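Local coordinates for protein 2-oxo-1,2-dihydroquinoline 8-monooxygenase, oxygenase component (Pseudomonas putida, PDB 1Z02) that carries a [2Fe-2S] cluster and a separate iron ion and, as the oxygenase component of its monooxygenase, probably hydroxylates 2-oxoquinoline at C8, at residues Leu80-Leu85 with Arg90-Pro95; Phe110-Asp113 with Lys118-Thr121. One frame throughout, in Å; residues are numbered along the deposited sequence.

Interaction 1 of 2, residues Leu80-Leu85 with Arg90-Pro95. With FES (Fe2/s2 (inorganic) cluster), chain H.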
loop_
_atom_site.group_PDB
_atom_site.type_symbol
_atom_site.label_atom_id
_atom_site.label_comp_id
_atom_site.label_asym_id
_atom_site.label_seq_id
_atom_site.Cartn_x
_atom_site.Cartn_y
_atom_site.Cartn_z
ATOM N N LEU A 80 -4.345 22.936 18.957
ATOM C CA LEU A 80 -5.111 23.449 17.820
ATOM C C LEU A 80 -5.124 22.361 16.748
ATOM O O LEU A 80 -4.416 21.351 16.866
ATOM C CB LEU A 80 -4.462 24.710 17.229
ATOM C CG LEU A 80 -4.411 26.015 18.022
ATOM C CD1 LEU A 80 -3.481 25.858 19.207
ATOM C CD2 LEU A 80 -3.917 27.145 17.115
ATOM N N LYS A 81 -5.930 22.554 15.710
ATOM C CA LYS A 81 -5.980 21.570 14.643
ATOM C C LYS A 81 -4.727 21.743 13.803
ATOM O O LYS A 81 -4.409 22.850 13.373
ATOM C CB LYS A 81 -7.211 21.761 13.765
ATOM C CG LYS A 81 -7.338 20.683 12.704
ATOM C CD LYS A 81 -8.523 20.952 11.784
ATOM C CE LYS A 81 -9.859 20.774 12.499
ATOM N NZ LYS A 81 -11.002 20.964 11.556
ATOM N N ASP A 82 -4.018 20.641 13.576
ATOM C CA ASP A 82 -2.773 20.659 12.811
ATOM C C ASP A 82 -3.071 20.726 11.313
ATOM O O ASP A 82 -2.744 19.798 10.556
ATOM C CB ASP A 82 -1.960 19.400 13.135
ATOM C CG ASP A 82 -0.494 19.532 12.755
ATOM O OD1 ASP A 82 0.208 18.502 12.801
ATOM O OD2 ASP A 82 -0.054 20.659 12.421
ATOM N N GLN A 83 -3.679 21.831 10.891
ATOM C CA GLN A 83 -4.046 22.028 9.484
ATOM C C GLN A 83 -4.231 23.508 9.168
ATOM O O GLN A 83 -5.159 24.145 9.655
ATOM C CB GLN A 83 -5.351 21.295 9.159
ATOM C CG GLN A 83 -5.807 21.466 7.705
ATOM C CD GLN A 83 -7.249 21.035 7.491
ATOM O OE1 GLN A 83 -8.185 21.664 8.002
ATOM N NE2 GLN A 83 -7.437 19.955 6.739
ATOM N N CYS A 84 -3.341 24.054 8.353
ATOM C CA CYS A 84 -3.422 25.456 7.977
ATOM C C CYS A 84 -4.628 25.641 7.066
ATOM O O CYS A 84 -4.844 24.824 6.167
ATOM C CB CYS A 84 -2.151 25.877 7.245
ATOM S SG CYS A 84 -2.152 27.634 6.806
ATOM N N LEU A 85 -5.394 26.713 7.307
ATOM C CA LEU A 85 -6.600 27.053 6.536
ATOM C C LEU A 85 -6.279 27.443 5.123
ATOM O O LEU A 85 -7.136 27.360 4.246
ATOM C CB LEU A 85 -7.313 28.279 7.091
ATOM C CG LEU A 85 -7.455 28.561 8.557
ATOM C CD1 LEU A 85 -8.197 29.865 8.804
ATOM C CD2 LEU A 85 -8.153 27.407 9.135
ATOM N N ARG A 90 0.425 20.843 7.441
ATOM C CA ARG A 90 0.470 20.490 8.855
ATOM C C ARG A 90 1.448 21.466 9.519
ATOM O O ARG A 90 2.645 21.474 9.201
ATOM C CB ARG A 90 0.968 19.048 9.001
ATOM C CG ARG A 90 0.106 18.192 9.899
ATOM C CD ARG A 90 0.142 16.706 9.590
ATOM N NE ARG A 90 1.334 16.241 8.892
ATOM C CZ ARG A 90 1.565 14.958 8.617
ATOM N NH1 ARG A 90 2.667 14.590 7.965
ATOM N NH2 ARG A 90 0.699 14.033 9.011
ATOM N N LEU A 91 0.940 22.293 10.427
ATOM C CA LEU A 91 1.762 23.282 11.111
ATOM C C LEU A 91 2.930 22.684 11.890
ATOM O O LEU A 91 4.004 23.281 11.955
ATOM C CB LEU A 91 0.901 24.114 12.072
ATOM C CG LEU A 91 -0.371 24.749 11.494
ATOM C CD1 LEU A 91 -1.171 25.374 12.630
ATOM C CD2 LEU A 91 -0.016 25.795 10.453
ATOM N N SER A 92 2.712 21.505 12.468
ATOM C CA SER A 92 3.714 20.818 13.273
ATOM C C SER A 92 4.927 20.277 12.525
ATOM O O SER A 92 5.913 19.927 13.152
ATOM C CB SER A 92 3.056 19.656 14.030
ATOM O OG SER A 92 2.677 18.622 13.141
ATOM N N GLU A 93 4.875 20.205 11.202
ATOM C CA GLU A 93 6.006 19.645 10.467
ATOM C C GLU A 93 7.275 20.473 10.585
ATOM O O GLU A 93 8.381 19.948 10.508
ATOM C CB GLU A 93 5.627 19.441 9.000
ATOM C CG GLU A 93 4.775 18.199 8.797
ATOM C CD GLU A 93 4.665 17.782 7.359
ATOM O OE1 GLU A 93 5.698 17.774 6.665
ATOM O OE2 GLU A 93 3.553 17.442 6.924
ATOM N N LYS A 94 7.117 21.776 10.756
ATOM C CA LYS A 94 8.267 22.654 10.910
ATOM C C LYS A 94 7.840 23.767 11.859
ATOM O O LYS A 94 7.447 24.848 11.433
ATOM C CB LYS A 94 8.690 23.227 9.561
ATOM C CG LYS A 94 10.036 23.878 9.646
ATOM C CD LYS A 94 10.504 24.449 8.345
ATOM C CE LYS A 94 11.854 25.103 8.593
ATOM N NZ LYS A 94 12.371 25.868 7.437
ATOM N N PRO A 95 7.912 23.505 13.173
ATOM C CA PRO A 95 7.532 24.446 14.230
ATOM C C PRO A 95 8.039 25.857 14.019
ATOM O O PRO A 95 9.246 26.091 14.062
ATOM C CB PRO A 95 8.098 23.799 15.486
ATOM C CG PRO A 95 7.963 22.339 15.180
ATOM C CD PRO A 95 8.463 22.271 13.752
HETATM FE FE1 FES H . -0.020 28.937 3.123
HETATM FE FE2 FES H . -0.134 27.669 5.435
HETATM S S1 FES H . 0.203 29.781 5.116
HETATM S S2 FES H . -0.278 26.717 3.452
#
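Asp82 reaches across to Arg90, Leu91 and Ser92 from the centre of an inverse gamma turn. Asp82 CB lies 4.0 Å and Asp82 CG 3.2 Å from Arg90 CG as the side chains cross obliquely. With CG anti to the backbone N (chi1 -162°), the carboxylate is carried over to the start of the 90-95 segment. There Asp82 OD1 accepts a very short hydrogen bond from Ser92 OG, 2.5 Å long, and is pressed to 2.9 Å from Arg90 CG, a tight approach. Asp82 OD2 takes Ser92 N at 2.9 Å, on the syn side and nearly straight (163°). Two bonds from one residue, one to each oxygen, fix the rotation of the buried carboxylate. The guanidinium of Arg90 turns instead to Glu93, whose OE2 receives both NE and NH1 side-on in a salt bridge. Leu91 CD2 rests 3.9 Å from Cys84 CB, against the methylene that carries SG, itself bound to FE2 of the cluster at 2.4 Å. The contact draws together the two flanks of the Rieske loop that carries Cys84 and His86, just after strand 76-81. Asp82 and Ser92 lean on Val69 of strand 66-73, and Phe375 of the second subunit packs on Gln83.

Interaction 2 of 2, residues Phe110-Asp113 with Lys118-Thr121; sequences FTFD and KLVT. With FES (Fe2/s2 (inorganic) cluster), chain H.
A beta hairpin beside the Rieske cluster pairs strand 110-113 with strand 119-122, and a beta bulge shifts their antiparallel register by one residue between Thr111 and Phe112. Two backbone bonds join the strands, Thr111 N to Thr121 O (2.9 Å) and Val120 N to Thr111 O (3.0 Å); a third, Asp113 N to Lys118 O (3.0 Å), closes the turn end. Leu119, its CG anti to the backbone N (chi1 177°), sends its branched end back over the partner strand. There Leu119 CD1 meets Phe110 CD2 at 3.8 Å and Phe112 CE2 at the same distance, both rings being approached obliquely, while Leu119 CD2 lies 4.0 Å from Phe110 CE2. The Thr111 and Thr121 side chains run alongside each other in the same direction, with Thr121 CG2 3.7 Å from Thr111 CB; Val120 CG1 packs on Asp113 CB. Phe110 bridges protein and cofactor, since its CD1 stands 3.4 Å from sulfur S1 of the cluster while the CD2 and CE2 side takes the leucine. With an alanine here, the space between Leu119 and S1 would probably be left unfilled and the ring of His86, a cluster ligand, without its stacking partner. On its other side, strand 110-113 pairs with strand 102-104, placing it in the middle of a three-stranded sheet, and Thr111 and Val120 both touch Thr102. Thr121 OG1 hydrogen-bonds Asn277 of the second subunit, which also packs Leu280 against both threonines.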
loop_
_atom_site.group_PDB
_atom_site.type_symbol
_atom_site.label_atom_id
_atom_site.label_comp_id
_atom_site.label_asym_id
_atom_site.label_seq_id
_atom_site.Cartn_x
_atom_site.Cartn_y
_atom_site.Cartn_z
ATOM N N PHE A 110 0.479 32.035 7.625
ATOM C CA PHE A 110 -0.841 32.222 8.215
ATOM C C PHE A 110 -0.552 32.015 9.697
ATOM O O PHE A 110 0.091 31.038 10.076
ATOM C CB PHE A 110 -1.824 31.167 7.707
ATOM C CG PHE A 110 -2.674 31.628 6.543
ATOM C CD1 PHE A 110 -2.093 32.231 5.426
ATOM C CD2 PHE A 110 -4.062 31.440 6.565
ATOM C CE1 PHE A 110 -2.885 32.647 4.337
ATOM C CE2 PHE A 110 -4.863 31.844 5.495
ATOM C CZ PHE A 110 -4.277 32.450 4.374
ATOM N N THR A 111 -1.000 32.943 10.533
ATOM C CA THR A 111 -0.718 32.854 11.962
ATOM C C THR A 111 -1.972 32.755 12.815
ATOM O O THR A 111 -2.942 33.495 12.612
ATOM C CB THR A 111 0.125 34.064 12.408
ATOM O OG1 THR A 111 1.285 34.169 11.570
ATOM C CG2 THR A 111 0.571 33.896 13.837
ATOM N N PHE A 112 -1.945 31.842 13.781
ATOM C CA PHE A 112 -3.109 31.624 14.627
ATOM C C PHE A 112 -2.859 31.840 16.112
ATOM O O PHE A 112 -1.764 31.581 16.620
ATOM C CB PHE A 112 -3.658 30.209 14.399
ATOM C CG PHE A 112 -3.800 29.856 12.952
ATOM C CD1 PHE A 112 -2.755 29.252 12.269
ATOM C CD2 PHE A 112 -4.956 30.179 12.255
ATOM C CE1 PHE A 112 -2.854 28.978 10.907
ATOM C CE2 PHE A 112 -5.067 29.912 10.895
ATOM C CZ PHE A 112 -4.014 29.309 10.217
ATOM N N ASP A 113 -3.890 32.325 16.795
ATOM C CA ASP A 113 -3.819 32.579 18.226
ATOM C C ASP A 113 -3.955 31.250 18.963
ATOM O O ASP A 113 -4.903 30.505 18.737
ATOM C CB ASP A 113 -4.941 33.522 18.641
ATOM C CG ASP A 113 -4.849 33.905 20.088
ATOM O OD1 ASP A 113 -3.809 34.338 20.528
ATOM O OD2 ASP A 113 -5.803 33.782 20.827
ATOM N N LYS A 118 -8.029 31.883 16.326
ATOM C CA LYS A 118 -8.305 32.886 15.297
ATOM C C LYS A 118 -7.097 33.242 14.433
ATOM O O LYS A 118 -5.958 33.262 14.906
ATOM C CB LYS A 118 -8.845 34.175 15.930
ATOM C CG LYS A 118 -9.237 35.238 14.896
ATOM C CD LYS A 118 -9.714 36.529 15.535
ATOM C CE LYS A 118 -8.573 37.307 16.162
ATOM N NZ LYS A 118 -9.031 38.637 16.687
ATOM N N LEU A 119 -7.364 33.525 13.160
ATOM C CA LEU A 119 -6.325 33.935 12.218
ATOM C C LEU A 119 -6.024 35.379 12.590
ATOM O O LEU A 119 -6.802 36.286 12.273
ATOM C CB LEU A 119 -6.849 33.859 10.776
ATOM C CG LEU A 119 -5.894 34.318 9.666
ATOM C CD1 LEU A 119 -4.631 33.487 9.709
ATOM C CD2 LEU A 119 -6.573 34.193 8.302
ATOM N N VAL A 120 -4.906 35.599 13.276
ATOM C CA VAL A 120 -4.556 36.950 13.711
ATOM C C VAL A 120 -3.764 37.771 12.704
ATOM O O VAL A 120 -3.706 38.993 12.806
ATOM C CB VAL A 120 -3.783 36.912 15.042
ATOM C CG1 VAL A 120 -4.639 36.246 16.111
ATOM C CG2 VAL A 120 -2.477 36.171 14.873
ATOM N N THR A 121 -3.159 37.106 11.727
ATOM C CA THR A 121 -2.394 37.807 10.706
ATOM C C THR A 121 -1.801 36.804 9.733
ATOM O O THR A 121 -1.915 35.600 9.938
ATOM C CB THR A 121 -1.240 38.624 11.342
ATOM O OG1 THR A 121 -0.654 39.498 10.361
ATOM C CG2 THR A 121 -0.174 37.686 11.885
HETATM FE FE1 FES H . -0.020 28.937 3.123
HETATM FE FE2 FES H . -0.134 27.669 5.435
HETATM S S1 FES H . 0.203 29.781 5.116
HETATM S S2 FES H . -0.278 26.717 3.452
#

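Overall arrangement
Both interactions belong to the Rieske domain and border the same cluster, their centres about 12 Å apart. Interaction 1 supplies a cysteine ligand, its two segments joined mainly by hydrogen bonds from Ser92 to the Asp82 carboxylate; interaction 2 supplies no iron ligand, Phe110 lining the cluster pocket, and joins two strands by backbone bonds and apolar packing. Most of the touching residues are buried in each, though only interaction 2 includes an exposed one, Lys118 beside the hairpin turn. The two meet directly: Cys84 SG lies 3.7 Å from Phe110 CB, and Leu85 CG 3.6 Å from Phe112 CE2. Leu80 also packs on Phe112, bringing strand 76-81 against strand 110-113. Each contact reaches the second subunit.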